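Local coordinates for sensor protein CpxA (Vibrio parahaemolyticus, PDB 3V67), which is probably a membrane-bound histidine kinase of a two-component system, phosphorylating itself on histidine with ATP, and is represented here by its periplasmic sensor domain, at residues 57-62 against 76-81; 82-87 against 97-102; 103-108 against 121-126. One frame throughout, in Å; residues are numbered along the deposited sequence.

How the interactions relate
All three contacts are largely buried and belong to one PAS-fold domain, a central antiparallel sheet with helices packed on it. Interactions 1 and 2 use successive turns of the same helix, 75-87: its first half lies over strand 57-61, its second half over strand 95-99. Interaction 3 lies within the sheet, between strands 102-112 and 115-124, and Ile104 reaches from there to Met81 and Phe84 of the helix. The chemistry changes with place. Interaction 3 is held by main-chain hydrogen bonds, whereas the two helix contacts rest on aromatic and aliphatic packing, each with a single side-chain hydrogen bond across it.

Interaction 1. Residues 57-62 against 76-81; sequences RVFFSD and FQLRAM
Gln77 OE1 is the best-held polar atom, and one bond across the contact grips it: Arg57 NH1 donates to Gln77 OE1 at 2.8 Å. The N-H...O angle of 159° makes this fairly straight, and the donor lies in the plane of the amide carbonyl. The oxygen in turn sits at the edge of the guanidinium, almost exactly in its plane, although the guanidinium and amide planes are 60° apart. Arg57 gets there by leaving the strand with CG anti to the backbone N (chi1 170°) and running fully extended to NE.

Beside this bond Phe59 fills the middle of the interface. Its CZ lies over one face of the Arg57 guanidinium, toward the rim, and also meets the main-chain Gln77 O at 3.6 Å. Met81 covers one face of the Phe59 ring: its CB stands 3.8 Å from the centroid of the Phe59 ring in a CH-pi contact. Bends at chi2 and chi3 then fold the thioether back, so that Met81 CE touches Phe59 CD2 at 3.4 Å. Leu78 CD1 adds a looser apolar touch to Phe59 CE1. Met81 also touches Tyr120 of the adjacent strand 115-124 and Ile104 of strand 102-112, one strand further across the sheet. Sulfur approaching the ring obliquely completes a Met-aromatic contact, here joining helix 75-87 to the central antiparallel sheet of the PAS fold.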
ATOM      1  N   ARG A  57      -8.399   3.192 -15.608  1.00 26.09           N
ATOM      2  CA  ARG A  57      -8.563   2.673 -16.954  1.00 21.32           C
ATOM      3  C   ARG A  57      -8.493   1.151 -16.978  1.00 27.72           C
ATOM      4  O   ARG A  57      -7.557   0.558 -16.459  1.00 26.92           O
ATOM      5  CB  ARG A  57      -7.489   3.253 -17.869  1.00 20.00           C
ATOM      6  CG  ARG A  57      -7.444   2.586 -19.222  1.00 34.71           C
ATOM      7  CD  ARG A  57      -6.493   3.282 -20.166  1.00 33.95           C
ATOM      8  NE  ARG A  57      -6.427   2.568 -21.435  1.00 39.91           N
ATOM      9  CZ  ARG A  57      -5.606   2.885 -22.430  1.00 43.35           C
ATOM     10  NH1 ARG A  57      -4.776   3.912 -22.305  1.00 39.66           N
ATOM     11  NH2 ARG A  57      -5.615   2.171 -23.549  1.00 43.29           N
ATOM     12  N   VAL A  58      -9.486   0.520 -17.592  1.00 32.52           N
ATOM     13  CA  VAL A  58      -9.505  -0.933 -17.694  1.00 28.78           C
ATOM     14  C   VAL A  58      -8.785  -1.426 -18.951  1.00 30.36           C
ATOM     15  O   VAL A  58      -9.087  -0.987 -20.058  1.00 41.44           O
ATOM     16  CB  VAL A  58     -10.947  -1.476 -17.662  1.00 31.67           C
ATOM     17  CG1 VAL A  58     -10.961  -2.960 -17.957  1.00 35.10           C
ATOM     18  CG2 VAL A  58     -11.588  -1.191 -16.308  1.00 29.73           C
ATOM     19  N   PHE A  59      -7.818  -2.323 -18.763  1.00 27.47           N
ATOM     20  CA  PHE A  59      -7.098  -2.938 -19.875  1.00 26.80           C
ATOM     21  C   PHE A  59      -7.463  -4.415 -19.983  1.00 24.31           C
ATOM     22  O   PHE A  59      -7.948  -5.017 -19.027  1.00 23.28           O
ATOM     23  CB  PHE A  59      -5.588  -2.863 -19.660  1.00 38.11           C
ATOM     24  CG  PHE A  59      -4.978  -1.512 -19.926  1.00 44.09           C
ATOM     25  CD1 PHE A  59      -4.481  -1.193 -21.180  1.00 43.31           C
ATOM     26  CD2 PHE A  59      -4.854  -0.582 -18.906  1.00 45.85           C
ATOM     27  CE1 PHE A  59      -3.890   0.036 -21.414  1.00 36.39           C
ATOM     28  CE2 PHE A  59      -4.265   0.649 -19.137  1.00 46.72           C
ATOM     29  CZ  PHE A  59      -3.783   0.956 -20.391  1.00 39.86           C
ATOM     30  N   PHE A  60      -7.194  -5.001 -21.142  1.00 22.45           N
ATOM     31  CA  PHE A  60      -7.442  -6.418 -21.351  1.00 18.97           C
ATOM     32  C   PHE A  60      -6.265  -7.078 -22.045  1.00 15.62           C
ATOM     33  O   PHE A  60      -5.503  -6.422 -22.747  1.00 24.60           O
ATOM     34  CB  PHE A  60      -8.712  -6.624 -22.179  1.00 17.26           C
ATOM     35  CG  PHE A  60      -9.963  -6.166 -21.488  1.00 21.28           C
ATOM     36  CD1 PHE A  60     -10.560  -6.956 -20.522  1.00 13.88           C
ATOM     37  CD2 PHE A  60     -10.543  -4.946 -21.803  1.00 20.80           C
ATOM     38  CE1 PHE A  60     -11.710  -6.538 -19.877  1.00 18.79           C
ATOM     39  CE2 PHE A  60     -11.692  -4.525 -21.168  1.00 18.43           C
ATOM     40  CZ  PHE A  60     -12.278  -5.325 -20.203  1.00 20.96           C
ATOM     41  N   SER A  61      -6.122  -8.382 -21.842  1.00 14.50           N
ATOM     42  CA  SER A  61      -5.156  -9.169 -22.590  1.00 15.92           C
ATOM     43  C   SER A  61      -5.689 -10.583 -22.736  1.00 20.47           C
ATOM     44  O   SER A  61      -6.688 -10.938 -22.111  1.00 25.61           O
ATOM     45  CB  SER A  61      -3.801  -9.195 -21.884  1.00 22.61           C
ATOM     46  OG  SER A  61      -3.761 -10.206 -20.886  1.00 21.46           O
ATOM     47  N   ASP A  62      -5.039 -11.385 -23.571  1.00 21.50           N
ATOM     48  CA  ASP A  62      -5.400 -12.792 -23.670  1.00 31.17           C
ATOM     49  C   ASP A  62      -4.462 -13.621 -22.801  1.00 34.05           C
ATOM     50  O   ASP A  62      -3.725 -13.074 -21.981  1.00 34.27           O
ATOM     51  CB  ASP A  62      -5.402 -13.282 -25.127  1.00 23.21           C
ATOM     52  CG  ASP A  62      -4.099 -12.996 -25.856  1.00 31.42           C
ATOM     53  OD1 ASP A  62      -3.024 -13.033 -25.223  1.00 38.09           O
ATOM     54  OD2 ASP A  62      -4.154 -12.735 -27.077  1.00 36.61           O
ATOM     55  N   PHE A  76       1.727   6.298 -23.104  1.00 65.05           N
ATOM     56  CA  PHE A  76       2.431   5.913 -21.886  1.00 57.61           C
ATOM     57  C   PHE A  76       1.739   4.769 -21.146  1.00 53.82           C
ATOM     58  O   PHE A  76       2.375   3.768 -20.803  1.00 61.01           O
ATOM     59  CB  PHE A  76       2.590   7.127 -20.967  1.00 66.18           C
ATOM     60  CG  PHE A  76       2.873   6.773 -19.540  1.00 74.77           C
ATOM     61  CD1 PHE A  76       4.112   6.281 -19.165  1.00 78.13           C
ATOM     62  CD2 PHE A  76       1.900   6.938 -18.570  1.00 80.64           C
ATOM     63  CE1 PHE A  76       4.373   5.954 -17.848  1.00 81.19           C
ATOM     64  CE2 PHE A  76       2.155   6.615 -17.253  1.00 82.78           C
ATOM     65  CZ  PHE A  76       3.392   6.122 -16.890  1.00 83.28           C
ATOM     66  N   GLN A  77       0.438   4.920 -20.913  1.00 46.53           N
ATOM     67  CA  GLN A  77      -0.359   3.888 -20.258  1.00 41.55           C
ATOM     68  C   GLN A  77      -0.272   2.567 -21.018  1.00 35.22           C
ATOM     69  O   GLN A  77      -0.273   1.488 -20.422  1.00 40.09           O
ATOM     70  CB  GLN A  77      -1.820   4.339 -20.150  1.00 44.68           C
ATOM     71  CG  GLN A  77      -2.010   5.659 -19.417  1.00 50.52           C
ATOM     72  CD  GLN A  77      -3.441   6.160 -19.460  1.00 56.72           C
ATOM     73  OE1 GLN A  77      -4.252   5.698 -20.264  1.00 56.07           O
ATOM     74  NE2 GLN A  77      -3.760   7.111 -18.591  1.00 62.14           N
ATOM     75  N   LEU A  78      -0.181   2.667 -22.339  1.00 33.84           N
ATOM     76  CA  LEU A  78      -0.110   1.498 -23.204  1.00 39.97           C
ATOM     77  C   LEU A  78       1.231   0.776 -23.057  1.00 34.88           C
ATOM     78  O   LEU A  78       1.281  -0.458 -22.968  1.00 49.79           O
ATOM     79  CB  LEU A  78      -0.346   1.917 -24.656  1.00 39.84           C
ATOM     80  CG  LEU A  78      -0.845   0.856 -25.634  1.00 47.60           C
ATOM     81  CD1 LEU A  78      -1.461  -0.320 -24.893  1.00 41.53           C
ATOM     82  CD2 LEU A  78      -1.859   1.481 -26.579  1.00 53.26           C
ATOM     83  N   ARG A  79       2.312   1.553 -23.028  1.00 32.83           N
ATOM     84  CA  ARG A  79       3.644   1.008 -22.790  1.00 50.28           C
ATOM     85  C   ARG A  79       3.707   0.303 -21.438  1.00 50.56           C
ATOM     86  O   ARG A  79       4.181  -0.837 -21.331  1.00 49.25           O
ATOM     87  CB  ARG A  79       4.692   2.121 -22.835  1.00 56.90           C
ATOM     88  CG  ARG A  79       5.340   2.324 -24.195  1.00 68.38           C
ATOM     89  CD  ARG A  79       4.792   3.547 -24.903  1.00 77.38           C
ATOM     90  NE  ARG A  79       4.890   4.744 -24.074  1.00 84.00           N
ATOM     91  CZ  ARG A  79       4.985   5.979 -24.556  1.00 92.11           C
ATOM     92  NH1 ARG A  79       5.007   6.178 -25.866  1.00 96.13           N
ATOM     93  NH2 ARG A  79       5.068   7.014 -23.729  1.00 92.30           N
ATOM     94  N   ALA A  80       3.221   0.994 -20.410  1.00 44.54           N
ATOM     95  CA  ALA A  80       3.207   0.450 -19.060  1.00 38.31           C
ATOM     96  C   ALA A  80       2.424  -0.858 -19.007  1.00 37.63           C
ATOM     97  O   ALA A  80       2.880  -1.834 -18.411  1.00 36.39           O
ATOM     98  CB  ALA A  80       2.618   1.464 -18.086  1.00 37.55           C
ATOM     99  N   MET A  81       1.254  -0.879 -19.642  1.00 37.92           N
ATOM    100  CA  MET A  81       0.430  -2.086 -19.663  1.00 43.55           C
ATOM    101  C   MET A  81       1.127  -3.251 -20.353  1.00 41.97           C
ATOM    102  O   MET A  81       1.144  -4.363 -19.825  1.00 44.16           O
ATOM    103  CB  MET A  81      -0.930  -1.829 -20.316  1.00 49.89           C
ATOM    104  CG  MET A  81      -1.770  -3.093 -20.489  1.00 56.73           C
ATOM    105  SD  MET A  81      -1.947  -4.079 -18.982  1.00 42.73           S
ATOM    106  CE  MET A  81      -2.625  -2.877 -17.854  1.00 23.02           C
TER

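Interaction 2. Residues 82-87 against 97-102; sequences QNFVTS and RLYGRY
Asn83 and Phe84 both leave the helix with CG anti to the backbone N (chi1 -177° and -174°), while Arg97 and Tyr99 leave the strand with CG anti to the carbonyl carbon, and these choices bring the four side chains together. The Tyr99 hydroxyl arrives at the helix between Asn83 and Phe84. It donates to Asn83 OD1, with 2.5 Å between Tyr99 OH and Asn83 OD1, in the carbonyl plane and on a lone pair. That oxygen lies at the edge of the tyrosine ring, whose plane is about 80° from that of the amide. Phe84 N is also close to the hydroxyl, but the angle is too poor for a hydrogen bond.

This is where helix 75-87 packs on the sheet of the PAS fold, running roughly antiparallel to strand 95-99, just before a type II' turn from Tyr99 to Tyr102 leads into the next strand. The edge of the Phe84 ring meets Arg97 CB, with Phe84 CD1 to Arg97 CB 3.8 Å; Arg97 CD is as near to Phe84 CD1 but well off the ring plane.

Beyond CD, Arg97 runs on to Ser87, whose CB stands over the centre of its guanidinium, 3.8 Å from Arg97 CZ. Glu89 forms a long, weak ion pair with the same guanidinium. Ser87 OG turns back to its own helix, donating to Asn83 O across a very short 2.4 Å, from above the carbonyl plane.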
ATOM      1  N   GLN A  82       1.696  -2.997 -21.528  1.00 45.12           N
ATOM      2  CA  GLN A  82       2.413  -4.042 -22.255  1.00 50.19           C
ATOM      3  C   GLN A  82       3.534  -4.627 -21.406  1.00 44.29           C
ATOM      4  O   GLN A  82       3.656  -5.857 -21.261  1.00 39.76           O
ATOM      5  CB  GLN A  82       2.977  -3.499 -23.568  1.00 65.16           C
ATOM      6  CG  GLN A  82       3.964  -4.432 -24.260  1.00 79.35           C
ATOM      7  CD  GLN A  82       3.302  -5.639 -24.909  1.00 88.61           C
ATOM      8  OE1 GLN A  82       2.111  -5.892 -24.724  1.00 86.84           O
ATOM      9  NE2 GLN A  82       4.078  -6.387 -25.685  1.00 97.02           N
ATOM     10  N   ASN A  83       4.344  -3.736 -20.838  1.00 44.68           N
ATOM     11  CA  ASN A  83       5.414  -4.159 -19.949  1.00 46.43           C
ATOM     12  C   ASN A  83       4.888  -5.024 -18.808  1.00 43.73           C
ATOM     13  O   ASN A  83       5.465  -6.067 -18.502  1.00 42.42           O
ATOM     14  CB  ASN A  83       6.168  -2.954 -19.391  1.00 49.50           C
ATOM     15  CG  ASN A  83       7.333  -3.359 -18.508  1.00 54.58           C
ATOM     16  OD1 ASN A  83       7.173  -3.563 -17.306  1.00 55.15           O
ATOM     17  ND2 ASN A  83       8.512  -3.486 -19.106  1.00 56.40           N
ATOM     18  N   PHE A  84       3.787  -4.593 -18.195  1.00 30.92           N
ATOM     19  CA  PHE A  84       3.179  -5.339 -17.096  1.00 27.01           C
ATOM     20  C   PHE A  84       2.796  -6.746 -17.526  1.00 32.25           C
ATOM     21  O   PHE A  84       3.107  -7.720 -16.838  1.00 32.54           O
ATOM     22  CB  PHE A  84       1.948  -4.610 -16.549  1.00 26.91           C
ATOM     23  CG  PHE A  84       1.356  -5.257 -15.327  1.00 32.49           C
ATOM     24  CD1 PHE A  84       1.812  -4.925 -14.062  1.00 30.99           C
ATOM     25  CD2 PHE A  84       0.343  -6.198 -15.442  1.00 28.85           C
ATOM     26  CE1 PHE A  84       1.272  -5.519 -12.936  1.00 26.06           C
ATOM     27  CE2 PHE A  84      -0.199  -6.794 -14.320  1.00 26.82           C
ATOM     28  CZ  PHE A  84       0.268  -6.453 -13.065  1.00 24.72           C
ATOM     29  N   VAL A  85       2.117  -6.842 -18.665  1.00 36.57           N
ATOM     30  CA  VAL A  85       1.662  -8.124 -19.186  1.00 33.80           C
ATOM     31  C   VAL A  85       2.831  -9.072 -19.428  1.00 37.43           C
ATOM     32  O   VAL A  85       2.773 -10.247 -19.052  1.00 30.13           O
ATOM     33  CB  VAL A  85       0.853  -7.954 -20.487  1.00 34.45           C
ATOM     34  CG1 VAL A  85       0.594  -9.304 -21.141  1.00 36.10           C
ATOM     35  CG2 VAL A  85      -0.454  -7.229 -20.207  1.00 29.15           C
ATOM     36  N   THR A  86       3.898  -8.566 -20.039  1.00 42.90           N
ATOM     37  CA  THR A  86       5.060  -9.418 -20.288  1.00 47.02           C
ATOM     38  C   THR A  86       5.912  -9.646 -19.033  1.00 49.10           C
ATOM     39  O   THR A  86       6.822 -10.474 -19.039  1.00 53.12           O
ATOM     40  CB  THR A  86       5.943  -8.875 -21.433  1.00 51.61           C
ATOM     41  OG1 THR A  86       6.262  -7.499 -21.186  1.00 57.13           O
ATOM     42  CG2 THR A  86       5.217  -8.993 -22.765  1.00 48.91           C
ATOM     43  N   SER A  87       5.608  -8.917 -17.960  1.00 44.50           N
ATOM     44  CA  SER A  87       6.360  -9.038 -16.710  1.00 38.53           C
ATOM     45  C   SER A  87       5.725 -10.006 -15.712  1.00 37.47           C
ATOM     46  O   SER A  87       6.315 -10.298 -14.672  1.00 38.23           O
ATOM     47  CB  SER A  87       6.519  -7.670 -16.041  1.00 32.25           C
ATOM     48  OG  SER A  87       7.118  -6.732 -16.915  1.00 39.81           O
ATOM     49  N   ARG A  97       2.209  -3.170 -10.145  1.00 27.96           N
ATOM     50  CA  ARG A  97       3.521  -2.595 -10.427  1.00 21.63           C
ATOM     51  C   ARG A  97       3.402  -1.094 -10.670  1.00 36.82           C
ATOM     52  O   ARG A  97       2.443  -0.634 -11.291  1.00 39.55           O
ATOM     53  CB  ARG A  97       4.153  -3.256 -11.653  1.00 23.88           C
ATOM     54  CG  ARG A  97       4.791  -4.611 -11.385  1.00 35.21           C
ATOM     55  CD  ARG A  97       5.383  -5.200 -12.660  1.00 39.17           C
ATOM     56  NE  ARG A  97       6.472  -6.128 -12.377  1.00 45.47           N
ATOM     57  CZ  ARG A  97       6.320  -7.437 -12.209  1.00 47.11           C
ATOM     58  NH1 ARG A  97       5.114  -7.984 -12.292  1.00 56.15           N
ATOM     59  NH2 ARG A  97       7.374  -8.201 -11.956  1.00 42.97           N
ATOM     60  N   LEU A  98       4.381  -0.333 -10.192  1.00 42.46           N
ATOM     61  CA  LEU A  98       4.363   1.116 -10.355  1.00 39.50           C
ATOM     62  C   LEU A  98       5.240   1.569 -11.517  1.00 39.43           C
ATOM     63  O   LEU A  98       6.434   1.282 -11.561  1.00 38.38           O
ATOM     64  CB  LEU A  98       4.792   1.812  -9.062  1.00 40.41           C
ATOM     65  CG  LEU A  98       4.632   3.334  -9.036  1.00 39.26           C
ATOM     66  CD1 LEU A  98       3.179   3.725  -9.251  1.00 36.67           C
ATOM     67  CD2 LEU A  98       5.153   3.902  -7.724  1.00 35.92           C
ATOM     68  N   TYR A  99       4.627   2.277 -12.458  1.00 46.12           N
ATOM     69  CA  TYR A  99       5.327   2.829 -13.610  1.00 53.93           C
ATOM     70  C   TYR A  99       5.329   4.349 -13.522  1.00 58.01           C
ATOM     71  O   TYR A  99       4.388   5.010 -13.964  1.00 60.07           O
ATOM     72  CB  TYR A  99       4.657   2.372 -14.907  1.00 50.82           C
ATOM     73  CG  TYR A  99       4.779   0.886 -15.155  1.00 45.87           C
ATOM     74  CD1 TYR A  99       5.829   0.376 -15.908  1.00 40.69           C
ATOM     75  CD2 TYR A  99       3.852  -0.007 -14.629  1.00 43.06           C
ATOM     76  CE1 TYR A  99       5.952  -0.976 -16.133  1.00 40.29           C
ATOM     77  CE2 TYR A  99       3.966  -1.361 -14.849  1.00 39.11           C
ATOM     78  CZ  TYR A  99       5.018  -1.842 -15.603  1.00 45.28           C
ATOM     79  OH  TYR A  99       5.140  -3.196 -15.827  1.00 45.51           O
ATOM     80  N   GLY A 100       6.391   4.899 -12.941  1.00 58.09           N
ATOM     81  CA  GLY A 100       6.444   6.318 -12.646  1.00 56.53           C
ATOM     82  C   GLY A 100       5.444   6.647 -11.556  1.00 52.92           C
ATOM     83  O   GLY A 100       5.684   6.390 -10.378  1.00 51.65           O
ATOM     84  N   ARG A 101       4.310   7.208 -11.955  1.00 58.38           N
ATOM     85  CA  ARG A 101       3.237   7.520 -11.021  1.00 64.03           C
ATOM     86  C   ARG A 101       1.982   6.740 -11.390  1.00 59.16           C
ATOM     87  O   ARG A 101       0.914   6.965 -10.823  1.00 59.57           O
ATOM     88  CB  ARG A 101       2.940   9.021 -11.030  1.00 73.09           C
ATOM     89  CG  ARG A 101       4.023   9.884 -10.397  1.00 80.87           C
ATOM     90  CD  ARG A 101       3.818  10.028  -8.896  1.00 83.47           C
ATOM     91  NE  ARG A 101       4.756  10.981  -8.304  1.00 89.37           N
ATOM     92  CZ  ARG A 101       4.563  12.297  -8.262  1.00 90.10           C
ATOM     93  NH1 ARG A 101       3.464  12.825  -8.784  1.00 91.70           N
ATOM     94  NH2 ARG A 101       5.470  13.086  -7.703  1.00 86.10           N
ATOM     95  N   TYR A 102       2.117   5.821 -12.341  1.00 52.14           N
ATOM     96  CA  TYR A 102       0.977   5.056 -12.836  1.00 44.20           C
ATOM     97  C   TYR A 102       1.034   3.600 -12.385  1.00 40.47           C
ATOM     98  O   TYR A 102       1.830   2.814 -12.893  1.00 41.42           O
ATOM     99  CB  TYR A 102       0.916   5.129 -14.361  1.00 44.16           C
ATOM    100  CG  TYR A 102      -0.401   4.687 -14.960  1.00 41.55           C
ATOM    101  CD1 TYR A 102      -1.563   5.419 -14.746  1.00 37.15           C
ATOM    102  CD2 TYR A 102      -0.480   3.548 -15.752  1.00 35.25           C
ATOM    103  CE1 TYR A 102      -2.766   5.023 -15.294  1.00 39.03           C
ATOM    104  CE2 TYR A 102      -1.682   3.146 -16.307  1.00 37.02           C
ATOM    105  CZ  TYR A 102      -2.821   3.888 -16.074  1.00 41.46           C
ATOM    106  OH  TYR A 102      -4.021   3.494 -16.624  1.00 44.61           O
TER

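Interaction 3. Residues 103-108 against 121-126; sequences MIAGPV and VGFKWN
Strands 102-112 and 115-124 form a beta hairpin in the central sheet of the PAS fold, and four main-chain hydrogen bonds join them here. In the hydrogen-bonded pair Ala105-Val121, Ala105 N donates to Val121 O and Val121 N to Ala105 O, each at 2.9 Å, both nearly straight and in the carbonyl plane. The pair Met103-Phe123 is also doubly bonded but less regular. Phe123 N approaches Met103 O nearly along the C=O axis, whereas Met103 N reaches Phe123 O from above the carbonyl plane, with an N-H...O angle of only 136°.

Between them Ile104 and Gly122 form a non-hydrogen-bonded pair. Their polar main-chain atoms turn outward to the flanking strands, Ile104 pairing with Arg97 and Gly122 with Arg57. Gly122 CA also gives a CA-H...O contact to Met103 O.

The side chains of Met103, Ala105, Val121 and Phe123 lie on the face opposite that of Ile104. Phe123 takes the crowded chi1 of 52°, with CG between the backbone N and the carbonyl carbon, which turns one face of its ring to Met103 CB in a CH-pi contact, Met103 CB to Phe123 CE1 3.6 Å. Farther out, Met103 bends at chi2 and chi3 until its CE sits 4.0 Å from the centroid of the Trp125 five-membered ring, over its face.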
ATOM      1  N   MET A 103       0.184   3.252 -11.427  1.00 33.14           N
ATOM      2  CA  MET A 103       0.111   1.888 -10.918  1.00 31.45           C
ATOM      3  C   MET A 103      -0.751   1.007 -11.817  1.00 29.85           C
ATOM      4  O   MET A 103      -1.782   1.443 -12.330  1.00 37.30           O
ATOM      5  CB  MET A 103      -0.468   1.880  -9.502  1.00 33.76           C
ATOM      6  CG  MET A 103      -0.425   0.519  -8.826  1.00 31.68           C
ATOM      7  SD  MET A 103       1.214   0.141  -8.182  1.00 21.62           S
ATOM      8  CE  MET A 103       1.232   1.177  -6.728  1.00 23.76           C
ATOM      9  N   ILE A 104      -0.328  -0.236 -12.003  1.00 27.64           N
ATOM     10  CA  ILE A 104      -1.090  -1.190 -12.795  1.00 27.79           C
ATOM     11  C   ILE A 104      -1.305  -2.488 -12.032  1.00 28.80           C
ATOM     12  O   ILE A 104      -0.349  -3.089 -11.537  1.00 31.11           O
ATOM     13  CB  ILE A 104      -0.396  -1.487 -14.128  1.00 31.21           C
ATOM     14  CG1 ILE A 104      -0.533  -0.283 -15.063  1.00 23.90           C
ATOM     15  CG2 ILE A 104      -0.985  -2.733 -14.766  1.00 28.68           C
ATOM     16  CD1 ILE A 104       0.061  -0.501 -16.423  1.00 19.54           C
ATOM     17  N   ALA A 105      -2.562  -2.915 -11.942  1.00 21.07           N
ATOM     18  CA  ALA A 105      -2.910  -4.101 -11.168  1.00 16.46           C
ATOM     19  C   ALA A 105      -3.602  -5.170 -12.012  1.00 16.51           C
ATOM     20  O   ALA A 105      -4.443  -4.864 -12.857  1.00 23.86           O
ATOM     21  CB  ALA A 105      -3.784  -3.713  -9.979  1.00 14.11           C
ATOM     22  N   GLY A 106      -3.242  -6.426 -11.772  1.00 15.99           N
ATOM     23  CA  GLY A 106      -3.839  -7.549 -12.477  1.00 13.06           C
ATOM     24  C   GLY A 106      -2.907  -8.747 -12.550  1.00 17.25           C
ATOM     25  O   GLY A 106      -1.852  -8.757 -11.917  1.00 19.76           O
ATOM     26  N   PRO A 107      -3.289  -9.773 -13.324  1.00 18.46           N
ATOM     27  CA  PRO A 107      -4.548  -9.836 -14.064  1.00 17.37           C
ATOM     28  C   PRO A 107      -5.633 -10.505 -13.239  1.00 18.37           C
ATOM     29  O   PRO A 107      -5.312 -11.230 -12.295  1.00 14.64           O
ATOM     30  CB  PRO A 107      -4.194 -10.750 -15.233  1.00 19.42           C
ATOM     31  CG  PRO A 107      -3.219 -11.714 -14.646  1.00 18.20           C
ATOM     32  CD  PRO A 107      -2.413 -10.916 -13.641  1.00 25.21           C
ATOM     33  N   VAL A 108      -6.895 -10.274 -13.595  1.00 20.13           N
ATOM     34  CA  VAL A 108      -7.990 -11.086 -13.066  1.00 23.84           C
ATOM     35  C   VAL A 108      -8.748 -11.705 -14.234  1.00 24.35           C
ATOM     36  O   VAL A 108      -8.968 -11.047 -15.245  1.00 18.72           O
ATOM     37  CB  VAL A 108      -8.959 -10.279 -12.158  1.00 29.52           C
ATOM     38  CG1 VAL A 108      -8.234  -9.789 -10.911  1.00 26.31           C
ATOM     39  CG2 VAL A 108      -9.584  -9.113 -12.909  1.00 25.88           C
ATOM     40  N   VAL A 121      -6.267  -3.140 -14.336  1.00 28.85           N
ATOM     41  CA  VAL A 121      -6.686  -1.777 -14.028  1.00 32.18           C
ATOM     42  C   VAL A 121      -5.474  -0.875 -13.825  1.00 31.84           C
ATOM     43  O   VAL A 121      -4.612  -1.153 -12.992  1.00 39.25           O
ATOM     44  CB  VAL A 121      -7.595  -1.721 -12.775  1.00 25.34           C
ATOM     45  CG1 VAL A 121      -7.954  -0.286 -12.446  1.00 21.37           C
ATOM     46  CG2 VAL A 121      -8.855  -2.542 -12.986  1.00 28.36           C
ATOM     47  N   GLY A 122      -5.410   0.200 -14.601  1.00 27.45           N
ATOM     48  CA  GLY A 122      -4.366   1.194 -14.458  1.00 32.53           C
ATOM     49  C   GLY A 122      -4.926   2.425 -13.779  1.00 33.99           C
ATOM     50  O   GLY A 122      -6.077   2.791 -13.992  1.00 30.82           O
ATOM     51  N   PHE A 123      -4.114   3.060 -12.946  1.00 37.67           N
ATOM     52  CA  PHE A 123      -4.550   4.241 -12.217  1.00 39.69           C
ATOM     53  C   PHE A 123      -3.343   4.972 -11.665  1.00 43.44           C
ATOM     54  O   PHE A 123      -2.451   4.350 -11.100  1.00 43.08           O
ATOM     55  CB  PHE A 123      -5.508   3.858 -11.084  1.00 44.76           C
ATOM     56  CG  PHE A 123      -4.982   2.782 -10.174  1.00 49.24           C
ATOM     57  CD1 PHE A 123      -4.282   3.108  -9.023  1.00 53.12           C
ATOM     58  CD2 PHE A 123      -5.200   1.445 -10.464  1.00 50.78           C
ATOM     59  CE1 PHE A 123      -3.799   2.119  -8.184  1.00 55.64           C
ATOM     60  CE2 PHE A 123      -4.719   0.450  -9.628  1.00 53.79           C
ATOM     61  CZ  PHE A 123      -4.020   0.788  -8.487  1.00 54.58           C
ATOM     62  N   LYS A 124      -3.305   6.288 -11.835  1.00 58.02           N
ATOM     63  CA  LYS A 124      -2.164   7.055 -11.353  1.00 67.37           C
ATOM     64  C   LYS A 124      -2.106   7.050  -9.828  1.00 65.91           C
ATOM     65  O   LYS A 124      -3.130   7.137  -9.147  1.00 63.68           O
ATOM     66  CB  LYS A 124      -2.148   8.479 -11.920  1.00 70.45           C
ATOM     67  CG  LYS A 124      -3.041   9.475 -11.204  1.00 74.34           C
ATOM     68  CD  LYS A 124      -2.253  10.724 -10.822  1.00 78.89           C
ATOM     69  CE  LYS A 124      -1.555  11.340 -12.027  1.00 75.34           C
ATOM     70  NZ  LYS A 124      -0.692  12.488 -11.641  1.00 78.13           N
ATOM     71  N   TRP A 125      -0.895   6.924  -9.304  1.00 77.82           N
ATOM     72  CA  TRP A 125      -0.686   6.762  -7.877  1.00 79.92           C
ATOM     73  C   TRP A 125       0.086   7.960  -7.336  1.00 79.28           C
ATOM     74  O   TRP A 125       1.213   8.221  -7.758  1.00 73.85           O
ATOM     75  CB  TRP A 125       0.081   5.466  -7.628  1.00 82.62           C
ATOM     76  CG  TRP A 125      -0.022   4.964  -6.240  1.00 86.57           C
ATOM     77  CD1 TRP A 125      -1.167   4.622  -5.577  1.00 88.41           C
ATOM     78  CD2 TRP A 125       1.052   4.726  -5.332  1.00 94.26           C
ATOM     79  NE1 TRP A 125      -0.872   4.195  -4.307  1.00 91.85           N
ATOM     80  CE2 TRP A 125       0.491   4.237  -4.135  1.00 94.90           C
ATOM     81  CE3 TRP A 125       2.442   4.868  -5.415  1.00101.84           C
ATOM     82  CZ2 TRP A 125       1.263   3.909  -3.024  1.00 98.77           C
ATOM     83  CZ3 TRP A 125       3.208   4.537  -4.310  1.00105.67           C
ATOM     84  CH2 TRP A 125       2.619   4.060  -3.135  1.00102.78           C
ATOM     85  N   ASN A 126      -0.522   8.684  -6.401  1.00 85.84           N
ATOM     86  CA  ASN A 126       0.011   9.978  -5.977  1.00 92.98           C
ATOM     87  C   ASN A 126       0.765  10.042  -4.658  1.00 86.34           C
ATOM     88  O   ASN A 126       0.342  10.746  -3.740  1.00 89.93           O
ATOM     89  CB  ASN A 126      -1.082  11.043  -5.987  1.00100.85           C
ATOM     90  CG  ASN A 126      -1.399  11.524  -7.377  1.00110.11           C
ATOM     91  OD1 ASN A 126      -0.504  11.875  -8.146  1.00115.31           O
ATOM     92  ND2 ASN A 126      -2.677  11.533  -7.715  1.00113.45           N
TER